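PDB 6N1B: carbohydrate-binding protein from Flavonifractor plautii, which probably removes the acetyl group from the N-acetylgalactosamine of the blood group A antigen, and binds the related B trisaccharide beside a calcium ion. Local coordinates for residues Arg79-Glu84 with Arg115-Asp120; Asn137-Gln142 with Asp200-Leu205; Gly147-Leu152 with Phe192-Ala197. One frame throughout, in Å; residues are numbered along the deposited sequence. Where two conformers were deposited one is given.

Contact 1: residues Arg79-Glu84 with Arg115-Asp120. With CA (calcium ion), chain C; FUC (alpha-L-fucopyranose), chain B; GLA (alpha-D-galactopyranose), chain D.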
loop_
_atom_site.group_PDB
_atom_site.type_symbol
_atom_site.label_atom_id
_atom_site.label_comp_id
_atom_site.label_asym_id
_atom_site.label_seq_id
_atom_site.Cartn_x
_atom_site.Cartn_y
_atom_site.Cartn_z
ATOM N N ARG A 79 8.751 17.236 4.809
ATOM C CA ARG A 79 8.916 18.552 4.241
ATOM C C ARG A 79 8.880 18.649 2.719
ATOM O O ARG A 79 8.661 19.720 2.157
ATOM C CB ARG A 79 10.089 19.309 4.765
ATOM C CG ARG A 79 10.241 19.379 6.308
ATOM C CD ARG A 79 11.148 20.487 6.693
ATOM N NE ARG A 79 11.423 20.424 8.122
ATOM C CZ ARG A 79 12.192 21.324 8.744
ATOM N NH1 ARG A 79 12.726 22.343 8.059
ATOM N NH2 ARG A 79 12.426 21.150 10.057
ATOM N N ILE A 80 9.222 17.567 2.056
ATOM C CA ILE A 80 9.298 17.513 0.594
ATOM C C ILE A 80 8.833 16.191 0.100
ATOM O O ILE A 80 9.291 15.178 0.603
ATOM C CB ILE A 80 10.676 17.931 0.066
ATOM C CG1 ILE A 80 10.747 18.041 -1.454
ATOM C CG2 ILE A 80 11.785 17.047 0.607
ATOM C CD1 ILE A 80 11.929 18.846 -1.968
ATOM N N SER A 81 7.844 16.242 -0.835
ATOM C CA SER A 81 7.236 15.017 -1.352
ATOM C C SER A 81 7.776 14.568 -2.699
ATOM O O SER A 81 7.298 13.607 -3.301
ATOM C CB SER A 81 5.702 15.189 -1.387
ATOM O OG SER A 81 5.225 15.310 -0.050
ATOM N N ILE A 82 8.814 15.260 -3.193
ATOM C CA ILE A 82 9.307 15.048 -4.502
ATOM C C ILE A 82 9.973 13.741 -4.781
ATOM O O ILE A 82 10.141 13.318 -5.906
ATOM C CB ILE A 82 10.187 16.254 -5.014
ATOM C CG1 ILE A 82 9.949 16.551 -6.529
ATOM C CG2 ILE A 82 11.608 16.029 -4.539
ATOM C CD1 ILE A 82 10.617 17.753 -7.115
ATOM N N TYR A 83 10.388 13.059 -3.674
ATOM C CA TYR A 83 11.075 11.748 -3.736
ATOM C C TYR A 83 10.129 10.590 -3.665
ATOM O O TYR A 83 10.599 9.427 -3.781
ATOM C CB TYR A 83 12.098 11.606 -2.608
ATOM C CG TYR A 83 13.106 12.755 -2.526
ATOM C CD1 TYR A 83 13.750 13.278 -3.567
ATOM C CD2 TYR A 83 13.388 13.324 -1.310
ATOM C CE1 TYR A 83 14.679 14.331 -3.490
ATOM C CE2 TYR A 83 14.264 14.364 -1.183
ATOM C CZ TYR A 83 14.874 14.895 -2.275
ATOM O OH TYR A 83 15.750 15.952 -2.178
ATOM N N GLU A 84 8.833 10.849 -3.549
ATOM C CA GLU A 84 7.819 9.843 -3.222
ATOM C C GLU A 84 7.386 9.029 -4.457
ATOM O O GLU A 84 6.177 8.960 -4.745
ATOM C CB GLU A 84 6.697 10.537 -2.460
ATOM C CG GLU A 84 5.764 9.617 -1.691
ATOM C CD GLU A 84 4.814 10.305 -0.859
ATOM O OE1 GLU A 84 4.762 11.582 -0.839
ATOM O OE2 GLU A 84 4.032 9.622 -0.140
ATOM N N ARG A 115 5.356 21.271 -7.095
ATOM C CA ARG A 115 3.934 21.442 -7.306
ATOM C C ARG A 115 3.202 20.104 -7.302
ATOM O O ARG A 115 2.011 20.056 -6.979
ATOM C CB ARG A 115 3.663 22.187 -8.629
ATOM C CG ARG A 115 2.152 22.303 -8.964
ATOM C CD ARG A 115 1.944 23.166 -10.148
ATOM N NE ARG A 115 0.546 23.153 -10.486
ATOM C CZ ARG A 115 -0.052 23.950 -11.326
ATOM N NH1 ARG A 115 0.634 24.955 -11.948
ATOM N NH2 ARG A 115 -1.347 23.753 -11.552
ATOM N N TYR A 116 3.905 19.029 -7.697
ATOM C CA TYR A 116 3.324 17.724 -7.969
ATOM C C TYR A 116 3.947 16.660 -7.081
ATOM O O TYR A 116 5.122 16.832 -6.700
ATOM C CB TYR A 116 3.598 17.262 -9.395
ATOM C CG TYR A 116 3.151 18.284 -10.398
ATOM C CD1 TYR A 116 1.833 18.307 -10.913
ATOM C CD2 TYR A 116 4.048 19.190 -10.911
ATOM C CE1 TYR A 116 1.375 19.267 -11.819
ATOM C CE2 TYR A 116 3.610 20.190 -11.828
ATOM C CZ TYR A 116 2.270 20.253 -12.245
ATOM O OH TYR A 116 1.783 21.203 -13.132
ATOM N N HIS A 117 3.204 15.620 -6.747
ATOM C CA HIS A 117 3.889 14.491 -6.118
ATOM C C HIS A 117 3.141 13.212 -6.422
ATOM O O HIS A 117 1.918 13.196 -6.637
ATOM C CB HIS A 117 4.064 14.663 -4.555
ATOM C CG HIS A 117 2.805 14.324 -3.777
ATOM N ND1 HIS A 117 1.691 15.143 -3.740
ATOM C CD2 HIS A 117 2.521 13.276 -2.941
ATOM C CE1 HIS A 117 0.789 14.586 -2.936
ATOM N NE2 HIS A 117 1.257 13.443 -2.450
ATOM N N ASN A 118 3.886 12.124 -6.343
ATOM C CA ASN A 118 3.339 10.759 -6.449
ATOM C C ASN A 118 3.188 10.190 -5.042
ATOM O O ASN A 118 3.760 10.689 -4.067
ATOM C CB ASN A 118 4.272 9.889 -7.275
ATOM C CG ASN A 118 4.437 10.387 -8.692
ATOM O OD1 ASN A 118 5.658 10.586 -9.174
ATOM N ND2 ASN A 118 3.387 10.591 -9.368
ATOM N N CYS A 119 2.405 9.127 -4.929
ATOM C CA CYS A 119 2.169 8.464 -3.628
ATOM C C CYS A 119 1.382 7.181 -3.813
ATOM O O CYS A 119 0.861 6.891 -4.906
ATOM C CB CYS A 119 1.390 9.395 -2.622
ATOM S SG CYS A 119 -0.260 9.830 -3.248
ATOM N N ASP A 120 1.347 6.398 -2.750
ATOM C CA ASP A 120 0.261 5.409 -2.619
ATOM C C ASP A 120 0.308 4.308 -3.655
ATOM O O ASP A 120 -0.736 4.047 -4.375
ATOM C CB ASP A 120 -1.119 6.090 -2.653
ATOM C CG ASP A 120 -1.400 7.008 -1.473
ATOM O OD1 ASP A 120 -0.501 7.188 -0.642
ATOM O OD2 ASP A 120 -2.439 7.689 -1.528
HETATM CA CA CA C . -0.333 8.327 0.949
HETATM C C1 FUC B . 2.070 16.522 1.104
HETATM C C2 FUC B . 1.662 17.126 -0.249
HETATM C C3 FUC B . 1.930 18.647 -0.248
HETATM C C4 FUC B . 3.409 18.892 -0.019
HETATM C C5 FUC B . 3.800 18.293 1.323
HETATM C C6 FUC B . 5.310 18.371 1.695
HETATM O O2 FUC B . 0.228 16.929 -0.448
HETATM O O3 FUC B . 1.601 19.202 -1.549
HETATM O O4 FUC B . 4.149 18.301 -1.078
HETATM O O5 FUC B . 3.449 16.874 1.318
HETATM C C1 GLA D . -0.366 13.426 2.899
HETATM C C2 GLA D . -0.131 12.288 1.850
HETATM C C3 GLA D . -0.142 12.891 0.435
HETATM C C4 GLA D . -1.448 13.721 0.160
HETATM C C5 GLA D . -1.710 14.714 1.335
HETATM C C6 GLA D . -3.076 15.270 1.307
HETATM O O2 GLA D . 1.200 11.725 2.151
HETATM O O3 GLA D . 0.141 11.746 -0.693
HETATM O O4 GLA D . -2.451 12.784 0.038
HETATM O O5 GLA D . -1.695 14.016 2.657
HETATM O O6 GLA D . -3.315 16.296 2.365
HETATM O O HOH W 1 6.681 12.690 -5.951
HETATM O O HOH W 2 3.178 7.041 -0.507
HETATM O O HOH W 3 0.250 9.623 2.358
HETATM O O HOH W 4 1.158 6.871 1.490
HETATM O O HOH W 5 1.244 9.612 0.267
HETATM O O HOH W 6 -1.807 9.687 0.197
#

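Contact 2: residues Asn137-Gln142 with Asp200-Leu205. With FUC (alpha-L-fucopyranose), chain B; GLA (alpha-D-galactopyranose), chain D.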
loop_
_atom_site.group_PDB
_atom_site.type_symbol
_atom_site.label_atom_id
_atom_site.label_comp_id
_atom_site.label_asym_id
_atom_site.label_seq_id
_atom_site.Cartn_x
_atom_site.Cartn_y
_atom_site.Cartn_z
ATOM N N ASN A 137 -0.874 6.978 -7.169
ATOM C CA ASN A 137 -1.624 8.241 -7.229
ATOM C C ASN A 137 -0.692 9.371 -7.533
ATOM O O ASN A 137 0.353 9.486 -6.872
ATOM C CB ASN A 137 -2.370 8.419 -5.916
ATOM C CG ASN A 137 -3.277 9.588 -5.923
ATOM O OD1 ASN A 137 -2.768 10.729 -6.030
ATOM N ND2 ASN A 137 -4.600 9.394 -5.770
ATOM N N TRP A 138 -1.006 10.169 -8.494
ATOM C CA TRP A 138 -0.306 11.355 -8.857
ATOM C C TRP A 138 -1.178 12.578 -8.572
ATOM O O TRP A 138 -2.358 12.582 -9.001
ATOM C CB TRP A 138 0.092 11.404 -10.352
ATOM C CG TRP A 138 0.572 12.696 -10.921
ATOM C CD1 TRP A 138 1.900 13.143 -10.888
ATOM C CD2 TRP A 138 -0.196 13.705 -11.585
ATOM N NE1 TRP A 138 1.971 14.349 -11.545
ATOM C CE2 TRP A 138 0.711 14.708 -11.997
ATOM C CE3 TRP A 138 -1.519 13.799 -11.975
ATOM C CZ2 TRP A 138 0.326 15.766 -12.768
ATOM C CZ3 TRP A 138 -1.951 14.905 -12.707
ATOM C CH2 TRP A 138 -1.036 15.899 -13.079
ATOM N N ALA A 139 -0.643 13.621 -7.934
ATOM C CA ALA A 139 -1.465 14.814 -7.639
ATOM C C ALA A 139 -0.738 16.066 -8.122
ATOM O O ALA A 139 0.483 16.212 -7.929
ATOM C CB ALA A 139 -1.662 14.934 -6.138
ATOM N N ASP A 140 -1.511 16.969 -8.686
ATOM C CA ASP A 140 -1.183 18.372 -8.761
ATOM C C ASP A 140 -1.635 19.012 -7.461
ATOM O O ASP A 140 -2.815 19.136 -7.248
ATOM C CB ASP A 140 -1.936 18.998 -9.961
ATOM C CG ASP A 140 -1.721 20.519 -10.156
ATOM O OD1 ASP A 140 -1.070 21.102 -9.276
ATOM O OD2 ASP A 140 -2.219 21.031 -11.217
ATOM N N ASP A 141 -0.689 19.321 -6.576
ATOM C CA ASP A 141 -1.114 19.799 -5.298
ATOM C C ASP A 141 -1.570 21.241 -5.262
ATOM O O ASP A 141 -1.992 21.735 -4.211
ATOM C CB ASP A 141 -0.014 19.585 -4.275
ATOM C CG ASP A 141 0.279 18.100 -4.025
ATOM O OD1 ASP A 141 -0.554 17.396 -3.370
ATOM O OD2 ASP A 141 1.323 17.618 -4.570
ATOM N N GLN A 142 -1.427 21.957 -6.378
ATOM C CA GLN A 142 -1.876 23.357 -6.405
ATOM C C GLN A 142 -3.374 23.489 -6.400
ATOM O O GLN A 142 -4.060 22.919 -7.276
ATOM C CB GLN A 142 -1.297 24.043 -7.644
ATOM C CG GLN A 142 -1.606 25.538 -7.709
ATOM C CD GLN A 142 -0.759 26.302 -8.661
ATOM O OE1 GLN A 142 -1.276 27.088 -9.413
ATOM N NE2 GLN A 142 0.557 26.137 -8.596
ATOM N N ASP A 200 -10.591 16.928 -8.422
ATOM C CA ASP A 200 -10.224 17.235 -7.015
ATOM C C ASP A 200 -8.874 16.590 -6.758
ATOM O O ASP A 200 -8.497 15.592 -7.424
ATOM C CB ASP A 200 -11.335 16.727 -6.064
ATOM C CG ASP A 200 -12.546 17.685 -6.060
ATOM O OD1 ASP A 200 -12.375 18.866 -6.401
ATOM O OD2 ASP A 200 -13.588 17.237 -5.861
ATOM N N ARG A 201 -8.194 17.102 -5.783
ATOM C CA ARG A 201 -6.771 16.629 -5.562
ATOM C C ARG A 201 -6.653 15.356 -4.738
ATOM O O ARG A 201 -5.724 14.593 -4.992
ATOM C CB ARG A 201 -5.990 17.684 -4.793
ATOM C CG ARG A 201 -5.680 18.915 -5.680
ATOM C CD ARG A 201 -4.990 20.046 -4.900
ATOM N NE ARG A 201 -6.002 20.644 -3.981
ATOM C CZ ARG A 201 -5.711 21.503 -3.029
ATOM N NH1 ARG A 201 -4.491 21.979 -2.897
ATOM N NH2 ARG A 201 -6.712 21.962 -2.275
ATOM N N TYR A 202 -7.615 15.024 -3.827
ATOM C CA TYR A 202 -7.377 14.081 -2.782
ATOM C C TYR A 202 -8.522 13.142 -2.570
ATOM O O TYR A 202 -8.777 12.612 -1.480
ATOM C CB TYR A 202 -6.970 14.778 -1.470
ATOM C CG TYR A 202 -5.791 15.738 -1.660
ATOM C CD1 TYR A 202 -4.543 15.290 -2.178
ATOM C CD2 TYR A 202 -5.886 17.033 -1.265
ATOM C CE1 TYR A 202 -3.518 16.151 -2.355
ATOM C CE2 TYR A 202 -4.832 17.900 -1.472
ATOM C CZ TYR A 202 -3.655 17.517 -2.022
ATOM O OH TYR A 202 -2.648 18.414 -2.256
ATOM N N ASP A 203 -9.231 12.790 -3.663
ATOM C CA ASP A 203 -10.442 11.968 -3.523
ATOM C C ASP A 203 -10.299 10.548 -3.970
ATOM O O ASP A 203 -11.292 9.854 -3.980
ATOM C CB ASP A 203 -11.649 12.637 -4.193
ATOM C CG ASP A 203 -11.678 12.691 -5.700
ATOM O OD1 ASP A 203 -10.808 12.071 -6.374
ATOM O OD2 ASP A 203 -12.612 13.318 -6.281
ATOM N N MET A 204 -9.040 10.079 -4.201
ATOM C CA MET A 204 -8.776 8.696 -4.603
ATOM C C MET A 204 -7.504 8.175 -3.908
ATOM O O MET A 204 -6.603 7.651 -4.544
ATOM C CB MET A 204 -8.595 8.612 -6.184
ATOM C CG MET A 204 -9.483 9.157 -6.986
ATOM S SD MET A 204 -9.155 8.974 -8.694
ATOM C CE MET A 204 -7.940 10.179 -9.158
ATOM N N LEU A 205 -7.355 8.464 -2.600
ATOM C CA LEU A 205 -6.157 8.087 -1.889
ATOM C C LEU A 205 -6.040 6.598 -1.660
ATOM O O LEU A 205 -7.009 5.872 -1.447
ATOM C CB LEU A 205 -6.012 8.807 -0.565
ATOM C CG LEU A 205 -6.073 10.365 -0.581
ATOM C CD1 LEU A 205 -5.725 10.922 0.720
ATOM C CD2 LEU A 205 -5.135 10.920 -1.676
HETATM C C1 FUC B . 2.070 16.522 1.104
HETATM C C2 FUC B . 1.662 17.126 -0.249
HETATM C C3 FUC B . 1.930 18.647 -0.248
HETATM C C4 FUC B . 3.409 18.892 -0.019
HETATM C C5 FUC B . 3.800 18.293 1.323
HETATM C C6 FUC B . 5.310 18.371 1.695
HETATM O O2 FUC B . 0.228 16.929 -0.448
HETATM O O3 FUC B . 1.601 19.202 -1.549
HETATM O O4 FUC B . 4.149 18.301 -1.078
HETATM O O5 FUC B . 3.449 16.874 1.318
HETATM C C1 GLA D . -0.366 13.426 2.899
HETATM C C2 GLA D . -0.131 12.288 1.850
HETATM C C3 GLA D . -0.142 12.891 0.435
HETATM C C4 GLA D . -1.448 13.721 0.160
HETATM C C5 GLA D . -1.710 14.714 1.335
HETATM C C6 GLA D . -3.076 15.270 1.307
HETATM O O2 GLA D . 1.200 11.725 2.151
HETATM O O3 GLA D . 0.141 11.746 -0.693
HETATM O O4 GLA D . -2.451 12.784 0.038
HETATM O O5 GLA D . -1.695 14.016 2.657
HETATM O O6 GLA D . -3.315 16.296 2.365
HETATM O O HOH W 7 -6.592 11.457 -5.062
HETATM O O HOH W 8 -4.058 12.570 -4.505
#

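Contact 3: residues Gly147-Leu152 with Phe192-Ala197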
loop_
_atom_site.group_PDB
_atom_site.type_symbol
_atom_site.label_atom_id
_atom_site.label_comp_id
_atom_site.label_asym_id
_atom_site.label_seq_id
_atom_site.Cartn_x
_atom_site.Cartn_y
_atom_site.Cartn_z
ATOM N N GLY A 147 -6.073 18.589 -10.518
ATOM C CA GLY A 147 -6.520 17.496 -9.700
ATOM C C GLY A 147 -5.509 16.387 -9.545
ATOM O O GLY A 147 -4.360 16.616 -9.238
ATOM N N ALA A 148 -5.970 15.146 -9.737
ATOM C CA ALA A 148 -5.119 13.985 -9.523
ATOM C C ALA A 148 -5.485 12.869 -10.477
ATOM O O ALA A 148 -6.530 12.912 -11.184
ATOM C CB ALA A 148 -5.251 13.470 -8.097
ATOM N N GLU A 149 -4.647 11.837 -10.494
ATOM C CA GLU A 149 -4.873 10.686 -11.312
ATOM C C GLU A 149 -4.411 9.421 -10.550
ATOM O O GLU A 149 -3.492 9.469 -9.738
ATOM C CB GLU A 149 -4.066 10.718 -12.622
ATOM C CG GLU A 149 -4.502 11.816 -13.578
ATOM C CD GLU A 149 -3.772 11.824 -14.896
ATOM O OE1 GLU A 149 -2.906 10.954 -15.156
ATOM O OE2 GLU A 149 -4.083 12.685 -15.732
ATOM N N VAL A 150 -5.073 8.303 -10.833
ATOM C CA VAL A 150 -4.490 6.962 -10.592
ATOM C C VAL A 150 -3.824 6.520 -11.856
ATOM O O VAL A 150 -4.491 6.515 -12.907
ATOM C CB VAL A 150 -5.546 5.947 -10.053
ATOM C CG1 VAL A 150 -4.915 4.579 -9.945
ATOM C CG2 VAL A 150 -6.132 6.414 -8.738
ATOM N N ARG A 151 -2.532 6.248 -11.796
ATOM C CA ARG A 151 -1.695 5.844 -12.946
ATOM C C ARG A 151 -1.231 4.407 -12.751
ATOM O O ARG A 151 -1.315 3.834 -11.675
ATOM C CB ARG A 151 -0.549 6.806 -13.060
ATOM C CG ARG A 151 -0.987 8.220 -13.398
ATOM C CD ARG A 151 0.150 9.257 -13.462
ATOM N NE ARG A 151 -0.371 10.512 -13.940
ATOM C CZ ARG A 151 0.378 11.569 -14.314
ATOM N NH1 ARG A 151 1.654 11.606 -13.986
ATOM N NH2 ARG A 151 -0.176 12.513 -15.056
ATOM N N LEU A 152 -0.747 3.853 -13.858
ATOM C CA LEU A 152 -0.468 2.410 -13.972
ATOM C C LEU A 152 0.733 2.173 -14.872
ATOM O O LEU A 152 0.824 2.764 -15.996
ATOM C CB LEU A 152 -1.679 1.734 -14.553
ATOM C CG LEU A 152 -1.578 0.289 -15.020
ATOM C CD1 LEU A 152 -1.231 -0.677 -13.881
ATOM C CD2 LEU A 152 -2.862 -0.145 -15.705
ATOM N N PHE A 192 3.179 5.625 -19.046
ATOM C CA PHE A 192 2.216 5.125 -18.083
ATOM C C PHE A 192 0.835 5.205 -18.672
ATOM O O PHE A 192 0.641 5.975 -19.625
ATOM C CB PHE A 192 2.346 5.867 -16.701
ATOM C CG PHE A 192 2.033 7.322 -16.788
ATOM C CD1 PHE A 192 0.691 7.775 -16.817
ATOM C CD2 PHE A 192 3.065 8.260 -17.016
ATOM C CE1 PHE A 192 0.424 9.089 -16.908
ATOM C CE2 PHE A 192 2.762 9.568 -17.182
ATOM C CZ PHE A 192 1.453 9.983 -17.123
ATOM N N ILE A 193 -0.116 4.555 -18.042
ATOM C CA ILE A 193 -1.546 4.648 -18.336
ATOM C C ILE A 193 -2.211 5.452 -17.245
ATOM O O ILE A 193 -1.983 5.175 -16.081
ATOM C CB ILE A 193 -2.139 3.236 -18.519
ATOM C CG1 ILE A 193 -1.551 2.483 -19.700
ATOM C CG2 ILE A 193 -3.680 3.246 -18.569
ATOM C CD1 ILE A 193 -1.834 1.014 -19.783
ATOM N N THR A 194 -3.108 6.382 -17.662
ATOM C CA THR A 194 -3.999 7.046 -16.723
ATOM C C THR A 194 -5.210 6.142 -16.532
ATOM O O THR A 194 -5.994 5.953 -17.482
ATOM C CB THR A 194 -4.369 8.444 -17.142
ATOM O OG1 THR A 194 -3.232 9.261 -17.264
ATOM C CG2 THR A 194 -5.434 9.004 -16.223
ATOM N N ALA A 195 -5.358 5.506 -15.377
ATOM C CA ALA A 195 -6.501 4.642 -15.046
ATOM C C ALA A 195 -7.701 5.468 -14.691
ATOM O O ALA A 195 -8.820 5.107 -15.108
ATOM C CB ALA A 195 -6.119 3.670 -13.983
ATOM N N ILE A 196 -7.559 6.505 -13.866
ATOM C CA ILE A 196 -8.656 7.350 -13.372
ATOM C C ILE A 196 -8.137 8.732 -13.271
ATOM O O ILE A 196 -6.993 8.930 -12.818
ATOM C CB ILE A 196 -9.229 6.863 -11.989
ATOM C CG1 ILE A 196 -9.454 5.352 -11.963
ATOM C CG2 ILE A 196 -10.491 7.559 -11.640
ATOM C CD1 ILE A 196 -9.699 4.830 -10.608
ATOM N N ALA A 197 -8.995 9.740 -13.607
ATOM C CA ALA A 197 -8.653 11.143 -13.347
ATOM C C ALA A 197 -9.767 11.771 -12.526
ATOM O O ALA A 197 -10.968 11.431 -12.704
ATOM C CB ALA A 197 -8.422 11.914 -14.598
#

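Contact 1: residues Arg79-Glu84 with Arg115-Asp120
S81 and H117 meet CB to CB at 3.6 Å, where the loop after strand 67-75 turns in against the start of strand 116-126. Just before this point the loop passes the fucose, with O of R79 3.6 Å from FUC C6. S81 was modelled in two conformers. In the one described, OG stands anti to its carbonyl carbon (chi1 -66°) and donates to FUC O5 at 2.7 Å. A type I turn then carries the chain round to E84, with I82 and Y83 directed away from the strand. The turn is closed by E84 N on S81 O, and a water also donates to that carbonyl while accepting from N118 N. Farther on, E84 O comes within 3.0 Å of N118 O, two acceptors with no bond between them. E84 itself is fully extended and lies alongside H117, pointing the same way, with the carboxylate and ring planes 33° apart and OE1 3.5 Å from H117 CD2. Its OE2 rests near CB of C119 and accepts from a second water, which is held by D120 N. Past the carboxylate, the edge of H117 faces the galactose: NE2 and GLA O3 share a nearly straight hydrogen bond of 2.7 Å (173°), either being able to donate, while FUC C2 lies over one ring face. ND1 is taken by D141. With both nitrogens engaged, the imidazole has little freedom to rotate. D120 OD1 binds the calcium ion at 2.0 Å, with H272 and four waters completing the shell. The A antigen carries its acetamido group at C2 of the corresponding sugar, so this metal is probably where deacetylation takes place; the loop holds the fucose and the strand the galactose, which probably sets the sugar beside the metal.

Contact 2: residues Asn137-Gln142 with Asp200-Leu205
The carboxylate of D141 and the phenol of Y202 run at about a right angle to each other as side chains, yet their flat groups are nearly coplanar, 27° apart. OD1 of the acid lies at the tyrosine's ring edge, near its plane, and OH donates to it at 2.6 Å, taking the anti lone pair of that oxygen. FUC O2 donates to the same OD1 at 3.1 Å, while OD2 goes to H117. The Y202 ring is sandwiched: CB of R201 sits 3.4 Å above the centre of one face, and C6 of the galactose lies over the centre of the other. CB of A139 approaches the ring obliquely near CE1. The R201 side chain runs past the backbone of D140 and D141, its CG 3.3 Å from D140 O. A bend at chi3 (-71°) then brings NH1 to D141 O at 2.8 Å, the acceptor lying in the guanidinium plane although the donor stands above the plane of that carbonyl. NE of R201 is salt-bridged to D227. At the other end of the contact N137 turns its amide to the loop, and ND2 donates to M204 O at 2.9 Å from well above the carbonyl plane (62° out of it). One water links N137 OD1 to R201 O, and another accepts from both N137 ND2 and M204 N. L205 follows, its CD2 3.7 Å from GLA O4. The loop 200-205 is thus tied to the end of strand 131-140 through side chains and two bridging waters. D141 gathers H117, Y202 and the fucose on one carboxylate, with R201 steadying its backbone, so the acid acts as a junction between sugar recognition and the pocket wall, and the tyrosine face packs under C6 of the galactose.

Contact 3: residues Gly147-Leu152 with Phe192-Ala197
R151 lies across F192, and its chain is extended from CG to NE, which lets it follow the ring for most of its length. CB lies 3.7 Å from I193 O, and CG packs against F192 CD1 at 3.8 Å. CD sits over the ring face in a CH-pi contact, 3.9 Å from the centroid. NE passes above CE1 and donates in the guanidinium plane to E149 OE1 at 2.8 Å, a salt bridge within the strand. CZ then lies 3.4 Å from F192 CZ, the two planes 29° apart, and NH1 also comes close to that ring carbon. From the opposite face of the carboxylate, T194 OG1 donates to the same OE1 at 2.7 Å. Beneath this row the antiparallel strands are offset by a classic beta bulge: A195 and I196 both face V150, whose O accepts from A195 N at 2.8 Å and from I196 N at 3.2 Å. On the other face of the sheet V150 packs on I196, and L152 on I193. The arginine's charge is met by the E149 carboxylate and, by cation-pi, W138, while F192 packs against one guanidinium face, joining the edge strand 193-198 to the inner strands.

From the N terminus, the loop holding 79-84 comes first, and contact 1 closes when the chain returns as strand 116-126, the first strand of a four-stranded antiparallel sheet resembling a propeller blade. The next strand, 131-140, opens contact 2, which shuts only after the chain has run out through strands 148-155 and 193-198. Contact 3, pairing the third strand with the edge strand 193-198, therefore lies within the span of contact 2 and follows contact 1 in series. Backbone bonds link contact 1 to contact 2 (R115 O with D141 N) and contact 2 to contact 3 (W138 O with E149 N). Contacts 1 and 2 share the two sugars, whereas contact 3 builds the sheet's outer edge without touching them.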